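Local coordinates for protein adenosylmethionine-8-amino-7-oxononanoate aminotransferase (Methanocaldococcus jannaschii, PDB 6ZHK) that probably transfers the amino group of S-adenosyl-L-methionine to 8-amino-7-oxononanoate in biotin biosynthesis, as a pyridoxal-phosphate-dependent class-III aminotransferase, at residues G44-D49 with E447-Y452; H69-I74 with L353-K358; T272-G275 with M280-C283. One frame throughout, in Å; residues are numbered along the deposited sequence. Where two conformers were deposited one is given.

Contact 1: residues G44-D49 with E447-Y452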
loop_
_atom_site.group_PDB
_atom_site.type_symbol
_atom_site.label_atom_id
_atom_site.label_comp_id
_atom_site.label_asym_id
_atom_site.label_seq_id
_atom_site.Cartn_x
_atom_site.Cartn_y
_atom_site.Cartn_z
ATOM N N GLY A 44 15.897 15.654 -15.722
ATOM C CA GLY A 44 15.995 14.654 -16.783
ATOM C C GLY A 44 16.279 13.288 -16.164
ATOM O O GLY A 44 15.663 12.931 -15.155
ATOM N N ASN A 45 17.287 12.581 -16.690
ATOM C CA ASN A 45 17.567 11.239 -16.229
ATOM C C ASN A 45 18.494 11.195 -15.013
ATOM O O ASN A 45 19.049 10.133 -14.729
ATOM C CB ASN A 45 18.059 10.368 -17.382
ATOM C CG ASN A 45 17.033 10.294 -18.490
ATOM O OD1 ASN A 45 15.818 10.165 -18.212
ATOM N ND2 ASN A 45 17.491 10.373 -19.747
ATOM N N TYR A 46 18.616 12.310 -14.272
ATOM C CA TYR A 46 19.650 12.437 -13.260
ATOM C C TYR A 46 19.089 12.827 -11.892
ATOM O O TYR A 46 18.217 13.674 -11.795
ATOM C CB TYR A 46 20.637 13.557 -13.649
ATOM C CG TYR A 46 21.495 13.098 -14.789
ATOM C CD1 TYR A 46 21.025 13.141 -16.102
ATOM C CD2 TYR A 46 22.725 12.521 -14.522
ATOM C CE1 TYR A 46 21.798 12.599 -17.125
ATOM C CE2 TYR A 46 23.523 12.020 -15.544
ATOM C CZ TYR A 46 23.058 12.071 -16.845
ATOM O OH TYR A 46 23.888 11.497 -17.769
ATOM N N LEU A 47 19.546 12.111 -10.863
ATOM C CA LEU A 47 19.279 12.408 -9.463
ATOM C C LEU A 47 20.363 13.407 -9.023
ATOM O O LEU A 47 21.549 13.197 -9.296
ATOM C CB LEU A 47 19.487 11.096 -8.694
ATOM C CG LEU A 47 18.441 10.027 -9.052
ATOM C CD1 LEU A 47 18.901 8.619 -8.628
ATOM C CD2 LEU A 47 17.060 10.389 -8.437
ATOM N N ILE A 48 19.962 14.451 -8.295
ATOM C CA ILE A 48 20.918 15.449 -7.839
ATOM C C ILE A 48 20.960 15.426 -6.320
ATOM O O ILE A 48 19.909 15.584 -5.692
ATOM C CB ILE A 48 20.478 16.839 -8.370
ATOM C CG1 ILE A 48 20.390 16.793 -9.911
ATOM C CG2 ILE A 48 21.445 17.927 -7.875
ATOM C CD1 ILE A 48 20.030 18.136 -10.584
ATOM N N ASP A 49 22.153 15.201 -5.753
ATOM C CA ASP A 49 22.270 15.106 -4.319
ATOM C C ASP A 49 22.409 16.473 -3.659
ATOM O O ASP A 49 22.434 17.508 -4.319
ATOM C CB ASP A 49 23.297 14.064 -3.892
ATOM C CG ASP A 49 24.728 14.551 -3.958
ATOM O OD1 ASP A 49 24.918 15.712 -4.372
ATOM O OD2 ASP A 49 25.627 13.736 -3.663
ATOM N N GLU A 447 20.696 7.921 -26.313
ATOM C CA GLU A 447 21.685 7.029 -26.867
ATOM C C GLU A 447 23.066 7.353 -26.286
ATOM O O GLU A 447 23.830 6.442 -25.993
ATOM C CB GLU A 447 21.667 7.155 -28.400
ATOM C CG GLU A 447 20.388 6.654 -29.015
ATOM C CD GLU A 447 20.422 6.359 -30.507
ATOM O OE1 GLU A 447 21.520 6.420 -31.124
ATOM O OE2 GLU A 447 19.358 6.008 -31.044
ATOM N N LYS A 448 23.369 8.637 -26.112
ATOM C CA LYS A 448 24.651 9.003 -25.538
ATOM C C LYS A 448 24.787 8.465 -24.120
ATOM O O LYS A 448 25.891 8.065 -23.724
ATOM C CB LYS A 448 24.889 10.523 -25.634
ATOM C CG LYS A 448 25.201 10.996 -27.052
ATOM C CD LYS A 448 25.085 12.516 -27.214
ATOM C CE LYS A 448 25.477 12.988 -28.622
ATOM N NZ LYS A 448 25.295 14.466 -28.713
ATOM N N GLU A 449 23.691 8.520 -23.343
ATOM C CA GLU A 449 23.725 8.047 -21.978
ATOM C C GLU A 449 23.880 6.525 -21.942
ATOM O O GLU A 449 24.602 5.982 -21.091
ATOM C CB GLU A 449 22.449 8.393 -21.257
ATOM C CG GLU A 449 22.454 9.836 -20.729
ATOM C CD GLU A 449 21.070 10.421 -20.481
ATOM O OE1 GLU A 449 20.101 9.706 -20.626
ATOM O OE2 GLU A 449 20.962 11.626 -20.170
ATOM N N ILE A 450 23.263 5.858 -22.925
ATOM C CA ILE A 450 23.396 4.410 -22.980
ATOM C C ILE A 450 24.870 4.046 -23.206
ATOM O O ILE A 450 25.365 3.095 -22.602
ATOM C CB ILE A 450 22.495 3.843 -24.101
ATOM C CG1 ILE A 450 21.027 3.777 -23.668
ATOM C CG2 ILE A 450 22.944 2.438 -24.454
ATOM C CD1 ILE A 450 20.047 3.624 -24.845
ATOM N N ILE A 451 25.556 4.742 -24.137
ATOM C CA ILE A 451 26.928 4.375 -24.506
ATOM C C ILE A 451 27.826 4.686 -23.322
ATOM O O ILE A 451 28.646 3.885 -22.928
ATOM C CB ILE A 451 27.369 5.094 -25.797
ATOM C CG1 ILE A 451 26.644 4.557 -27.048
ATOM C CG2 ILE A 451 28.886 5.083 -25.956
ATOM C CD1 ILE A 451 26.441 5.593 -28.179
ATOM N N TYR A 452 27.580 5.822 -22.685
ATOM C CA TYR A 452 28.295 6.189 -21.471
ATOM C C TYR A 452 28.151 5.092 -20.415
ATOM O O TYR A 452 29.110 4.693 -19.781
ATOM C CB TYR A 452 27.856 7.558 -20.934
ATOM C CG TYR A 452 28.654 7.951 -19.717
ATOM C CD1 TYR A 452 29.954 8.425 -19.834
ATOM C CD2 TYR A 452 28.113 7.861 -18.449
ATOM C CE1 TYR A 452 30.731 8.724 -18.732
ATOM C CE2 TYR A 452 28.858 8.204 -17.328
ATOM C CZ TYR A 452 30.175 8.636 -17.468
ATOM O OH TYR A 452 30.944 8.971 -16.378
HETATM O O HOH W 1 18.806 13.261 -18.956
#

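Contact 2: residues H69-I74 with L353-K358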
loop_
_atom_site.group_PDB
_atom_site.type_symbol
_atom_site.label_atom_id
_atom_site.label_comp_id
_atom_site.label_asym_id
_atom_site.label_seq_id
_atom_site.Cartn_x
_atom_site.Cartn_y
_atom_site.Cartn_z
ATOM N N HIS A 69 13.123 12.847 -14.146
ATOM C CA HIS A 69 12.697 13.436 -12.895
ATOM C C HIS A 69 12.165 14.857 -13.047
ATOM O O HIS A 69 11.855 15.494 -12.021
ATOM C CB HIS A 69 13.844 13.394 -11.871
ATOM C CG HIS A 69 14.198 12.007 -11.481
ATOM N ND1 HIS A 69 13.435 11.282 -10.538
ATOM C CD2 HIS A 69 15.170 11.178 -11.930
ATOM C CE1 HIS A 69 14.015 10.118 -10.361
ATOM N NE2 HIS A 69 15.049 10.004 -11.231
ATOM N N SER A 70 12.012 15.337 -14.291
ATOM C CA SER A 70 11.491 16.699 -14.455
ATOM C C SER A 70 10.561 16.749 -15.671
ATOM O O SER A 70 10.601 17.652 -16.506
ATOM C CB SER A 70 12.647 17.694 -14.554
ATOM O OG SER A 70 13.452 17.327 -15.677
ATOM N N ARG A 71 9.682 15.762 -15.759
ATOM C CA ARG A 71 8.825 15.660 -16.923
ATOM C C ARG A 71 7.615 16.557 -16.708
ATOM O O ARG A 71 6.809 16.286 -15.833
ATOM C CB ARG A 71 8.410 14.208 -17.176
ATOM C CG ARG A 71 7.627 14.058 -18.467
ATOM C CD ARG A 71 8.604 14.066 -19.623
ATOM N NE ARG A 71 7.786 14.285 -20.807
ATOM C CZ ARG A 71 8.051 13.771 -22.003
ATOM N NH1 ARG A 71 9.116 13.005 -22.168
ATOM N NH2 ARG A 71 7.251 14.037 -23.035
ATOM N N LYS A 72 7.485 17.627 -17.520
ATOM C CA LYS A 72 6.548 18.703 -17.198
ATOM C C LYS A 72 5.088 18.258 -17.202
ATOM O O LYS A 72 4.330 18.707 -16.340
ATOM C CB LYS A 72 6.696 19.910 -18.142
ATOM C CG LYS A 72 7.989 20.699 -17.946
ATOM N N GLU A 73 4.704 17.392 -18.157
ATOM C CA GLU A 73 3.287 17.038 -18.274
ATOM C C GLU A 73 2.793 16.369 -16.982
ATOM O O GLU A 73 1.633 16.555 -16.579
ATOM C CB GLU A 73 3.072 16.030 -19.399
ATOM C CG GLU A 73 3.377 16.563 -20.805
ATOM C CD GLU A 73 4.791 16.278 -21.269
ATOM O OE1 GLU A 73 5.703 16.298 -20.441
ATOM O OE2 GLU A 73 4.971 15.991 -22.460
ATOM N N ILE A 74 3.652 15.533 -16.381
ATOM C CA ILE A 74 3.234 14.774 -15.223
ATOM C C ILE A 74 3.191 15.734 -14.033
ATOM O O ILE A 74 2.239 15.717 -13.243
ATOM C CB ILE A 74 4.176 13.572 -14.959
ATOM C CG1 ILE A 74 4.345 12.709 -16.213
ATOM C CG2 ILE A 74 3.631 12.724 -13.821
ATOM C CD1 ILE A 74 5.348 11.564 -15.978
ATOM N N LEU A 353 0.058 8.208 -19.463
ATOM C CA LEU A 353 -0.455 7.496 -20.630
ATOM C C LEU A 353 -0.501 8.436 -21.823
ATOM O O LEU A 353 -0.333 8.004 -22.973
ATOM C CB LEU A 353 -1.854 6.948 -20.372
ATOM C CG LEU A 353 -1.878 5.750 -19.426
ATOM C CD1 LEU A 353 -3.305 5.404 -19.004
ATOM C CD2 LEU A 353 -1.185 4.582 -20.081
ATOM N N GLU A 354 -0.807 9.689 -21.542
ATOM C CA GLU A 354 -0.861 10.692 -22.609
ATOM C C GLU A 354 0.489 10.858 -23.303
ATOM O O GLU A 354 0.530 10.957 -24.534
ATOM C CB GLU A 354 -1.381 12.030 -22.071
ATOM C CG GLU A 354 -2.877 12.212 -22.207
ATOM C CD GLU A 354 -3.503 13.196 -21.221
ATOM O OE1 GLU A 354 -2.759 14.037 -20.647
ATOM O OE2 GLU A 354 -4.742 13.097 -20.998
ATOM N N ILE A 355 1.590 10.843 -22.522
ATOM C CA ILE A 355 2.928 10.856 -23.088
ATOM C C ILE A 355 3.113 9.628 -23.999
ATOM O O ILE A 355 3.565 9.791 -25.147
ATOM C CB ILE A 355 4.035 10.976 -22.029
ATOM C CG1 ILE A 355 4.011 12.338 -21.350
ATOM C CG2 ILE A 355 5.404 10.672 -22.654
ATOM C CD1 ILE A 355 4.727 12.374 -20.037
ATOM N N PHE A 356 2.661 8.437 -23.551
ATOM C CA PHE A 356 2.835 7.232 -24.353
ATOM C C PHE A 356 2.282 7.398 -25.761
ATOM O O PHE A 356 2.948 7.007 -26.733
ATOM C CB PHE A 356 2.266 5.944 -23.719
ATOM C CG PHE A 356 3.273 5.274 -22.800
ATOM C CD1 PHE A 356 4.175 4.367 -23.306
ATOM C CD2 PHE A 356 3.373 5.611 -21.455
ATOM C CE1 PHE A 356 5.105 3.745 -22.500
ATOM C CE2 PHE A 356 4.317 5.002 -20.645
ATOM C CZ PHE A 356 5.202 4.079 -21.166
ATOM N N GLU A 357 1.055 7.925 -25.810
ATOM C CA GLU A 357 0.276 8.045 -27.014
ATOM C C GLU A 357 0.815 9.171 -27.897
ATOM O O GLU A 357 1.054 8.960 -29.090
ATOM C CB GLU A 357 -1.168 8.295 -26.605
ATOM C CG GLU A 357 -2.107 8.167 -27.780
ATOM C CD GLU A 357 -3.534 8.037 -27.304
ATOM O OE1 GLU A 357 -4.089 9.074 -26.887
ATOM O OE2 GLU A 357 -4.064 6.903 -27.328
ATOM N N LYS A 358 1.018 10.351 -27.298
ATOM C CA LYS A 358 1.405 11.542 -28.049
ATOM C C LYS A 358 2.859 11.480 -28.534
ATOM O O LYS A 358 3.178 12.130 -29.531
ATOM C CB LYS A 358 1.105 12.811 -27.241
#

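Contact 3: residues T272-G275 with M280-C283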
loop_
_atom_site.group_PDB
_atom_site.type_symbol
_atom_site.label_atom_id
_atom_site.label_comp_id
_atom_site.label_asym_id
_atom_site.label_seq_id
_atom_site.Cartn_x
_atom_site.Cartn_y
_atom_site.Cartn_z
ATOM N N THR A 272 7.079 -4.933 -15.224
ATOM C CA THR A 272 7.272 -5.004 -16.664
ATOM C C THR A 272 6.336 -4.088 -17.442
ATOM O O THR A 272 6.564 -3.790 -18.629
ATOM C CB THR A 272 7.073 -6.434 -17.170
ATOM O OG1 THR A 272 5.790 -6.893 -16.716
ATOM C CG2 THR A 272 8.150 -7.341 -16.621
ATOM N N GLY A 273 5.277 -3.620 -16.788
ATOM C CA GLY A 273 4.273 -2.849 -17.498
ATOM C C GLY A 273 4.784 -1.455 -17.832
ATOM O O GLY A 273 5.681 -0.955 -17.173
ATOM N N PHE A 274 4.217 -0.882 -18.895
ATOM C CA PHE A 274 4.516 0.471 -19.342
ATOM C C PHE A 274 5.874 0.559 -20.007
ATOM O O PHE A 274 6.620 1.501 -19.771
ATOM C CB PHE A 274 4.318 1.449 -18.186
ATOM C CG PHE A 274 2.886 1.415 -17.755
ATOM C CD1 PHE A 274 1.898 2.016 -18.515
ATOM C CD2 PHE A 274 2.518 0.651 -16.660
ATOM C CE1 PHE A 274 0.552 1.924 -18.175
ATOM C CE2 PHE A 274 1.189 0.586 -16.284
ATOM C CZ PHE A 274 0.225 1.235 -17.023
ATOM N N GLY A 275 6.177 -0.446 -20.835
ATOM C CA GLY A 275 7.237 -0.344 -21.835
ATOM C C GLY A 275 8.603 -0.941 -21.450
ATOM O O GLY A 275 9.430 -1.053 -22.347
ATOM N N MET A 280 4.369 -2.503 -24.588
ATOM C CA MET A 280 3.627 -1.767 -23.580
ATOM C C MET A 280 3.388 -2.646 -22.330
ATOM O O MET A 280 3.573 -2.191 -21.179
ATOM C CB MET A 280 2.300 -1.241 -24.119
ATOM C CG MET A 280 1.641 -0.265 -23.129
ATOM S SD MET A 280 2.642 1.292 -22.844
ATOM C CE MET A 280 1.379 2.257 -22.008
ATOM N N PHE A 281 2.926 -3.887 -22.557
ATOM C CA PHE A 281 2.737 -4.899 -21.513
ATOM C C PHE A 281 3.224 -6.209 -22.091
ATOM O O PHE A 281 3.061 -6.437 -23.302
ATOM C CB PHE A 281 1.248 -5.080 -21.180
ATOM C CG PHE A 281 0.596 -3.802 -20.734
ATOM C CD1 PHE A 281 0.856 -3.299 -19.464
ATOM C CD2 PHE A 281 -0.233 -3.083 -21.594
ATOM C CE1 PHE A 281 0.288 -2.086 -19.075
ATOM C CE2 PHE A 281 -0.833 -1.885 -21.204
ATOM C CZ PHE A 281 -0.551 -1.375 -19.935
ATOM N N PHE A 282 3.842 -7.036 -21.239
ATOM C CA PHE A 282 4.195 -8.394 -21.662
ATOM C C PHE A 282 2.991 -9.107 -22.260
ATOM O O PHE A 282 3.108 -9.779 -23.298
ATOM C CB PHE A 282 4.866 -9.214 -20.562
ATOM C CG PHE A 282 5.436 -10.513 -21.086
ATOM C CD1 PHE A 282 6.652 -10.543 -21.755
ATOM C CD2 PHE A 282 4.693 -11.682 -21.007
ATOM C CE1 PHE A 282 7.154 -11.751 -22.252
ATOM C CE2 PHE A 282 5.158 -12.875 -21.563
ATOM C CZ PHE A 282 6.406 -12.912 -22.153
ATOM N N CYS A 283 1.822 -8.914 -21.631
ATOM C CA CYS A 283 0.614 -9.607 -22.094
ATOM C C CYS A 283 0.046 -9.069 -23.421
ATOM O O CYS A 283 -0.928 -9.648 -23.916
ATOM C CB CYS A 283 -0.423 -9.691 -20.976
ATOM S SG CYS A 283 -1.119 -8.093 -20.550
#

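Contact 1: residues G44-D49 with E447-Y452
The tight turn between strands 38-43 and 46-49, a hairpin of the four-stranded mixed sheet, is tied to the first turn of the C-terminal helix 447-463: N45 and Y46 on the hairpin meet E449 on the helix. The backbone angles of G44 and N45 are close to those of a type II' turn, and the positive phi of G44 suits a glycine. One direct hydrogen bond joins them, from N45 ND2 to E449 OE1 at 2.8 Å, with an N-H...O angle of 148°. The carboxylate accepts it on the syn lone pair of OE1, while the donor leaves slightly tilted from its own amide plane; the two flat groups stand at 76° to each other. The other carboxylate oxygen is reached through water 1, which accepts from N45 N at 2.8 Å and donates to E449 OE2 at 3.0 Å. The side chain of N45 directly, and its backbone N through the water, thus engage separate oxygens of one carboxylate. Y46 adds its ring edge: CE1 lies 3.3 Å from E449 OE2, close to the ring plane, and water 1 sits in that plane. Y46 OH is 3.7 Å from E449 CG. E449 spans the gap because CG is anti to its carbonyl carbon (chi1 -82°) and the chain beyond runs extended. Both also bind the residues leading into the helix: E449 OE1 accepts from T446 N, and N45 OD1 is hydrogen-bonded to S444 OG. On the sheet side, N45 and Y46 lean on L56 of strand 54-57; on the helix side, I450 and I451 pack against helix 366-376, so the contact bridges hairpin 38-49 and the packed helices 447-463 and 366-376.

Contact 2: residues H69-I74 with L353-K358
R71 and I355 approach from opposite directions, the arginine from the start of helix 72-82 and the isoleucine from the last turns of helix 343-358. R71 is the N-cap residue of helix 72-82, and its CG stands anti to the backbone N (chi1 -174°) before the chain bends at chi2 and lays the guanidinium beside E73, two residues on. There the grip is side-on and two-pronged: R71 NE to E73 OE1 at 2.9 Å and R71 NH2 to E73 OE2 at 3.1 Å, both nearly straight. The acceptors lie in the guanidinium plane, but the carboxylate is turned so that each nitrogen comes in on its syn side, out of its plane by 31° and 27°. I355 fits against this ion pair with both branches. Its CG2 rests 3.8 Å above one face of the R71 guanidinium, toward the rim, and its CD1 comes to 3.7 Å from R71 NE. From another side E73 passes obliquely, with OE2 3.9 Å from I355 CG1. I74 crosses I355 at about a right angle, CG1 to CD1 at 3.9 Å, and continues the apolar packing onto A348, A351 and T352. An alanine at R71 would remove the guanidinium, which would probably leave the E73 carboxylate without its charge mate and uncover one flank of I355. Between the two segments the contact is van der Waals only: the R71 and E73 charges probably largely offset each other within the 69-74 segment, the two bonds hold the guanidinium in place, and I355 packs against its face.

Contact 3: residues T272-G275 with M280-C283
A buried backbone-and-aromatic contact closes the neck of the loop between strand 265-268 and helix 286-291, F274 meeting M280 and F281. One backbone carbonyl and a small cluster of side chains hold the two limbs together. The carbonyl is M280 O. It takes F274 N at 2.7 Å, almost end-on to the carbonyl (C=O...N angle 170°), and G275 N at 3.2 Å from above the carbonyl plane, so two successive amides share one acceptor. At the backbone angles of G275 a CB would run into the carbonyl O of F274, which favours glycine. G273 also gains from lacking a side chain: its CA is 4.0 Å from F281 CD1, and a CB would be pressed by the F274 ring. Over this backbone, F274 and F281 run side by side in the same direction, yet their rings meet as a T-shaped pair. The edge of F281, through CE1 and CZ, is turned to the face of F274, with centroids 5.1 Å apart and planes at 74°. The methyl CE of M280 reaches F274 CD1 at 3.5 Å; CG anti to the backbone N and a bend at chi2 bring the methyl end of the thioether round to the F274 ring. E269 ties both limbs, its OE1 bonded to T272 OG1 and F282 N and its OE2 to C283 N. The F274 side chain is about 7 Å from that of K301, the predicted cofactor-bearing lysine, to which no cofactor is attached here. One acceptor serving two amides, next to a T-shaped ring pair and a methionine methyl, is consistent with a well-fixed loop shape beside the cofactor site.

From the N terminus, the chain forms strand 46-49, one side of contact 1, and soon reaches 69-74, the first half of contact 2. Leaving strand 265-268 of the large mixed sheet, it closes the short loop of contact 3 at 272-283. Helix 343-358 then completes contact 2, joined to the start of helix 72-82, and the C-terminal helix 447-463 completes contact 1, joined to the hairpin; the three closures nest and none cross. Contacts 1 and 2 also touch, since G44 O and G44 N probably bond to H69 N and S70 OG. Contacts 2 and 3 meet where F356 and L353 pack on F274 and M280, while contacts 1 and 3 stay about 12 Å apart at their nearest atoms.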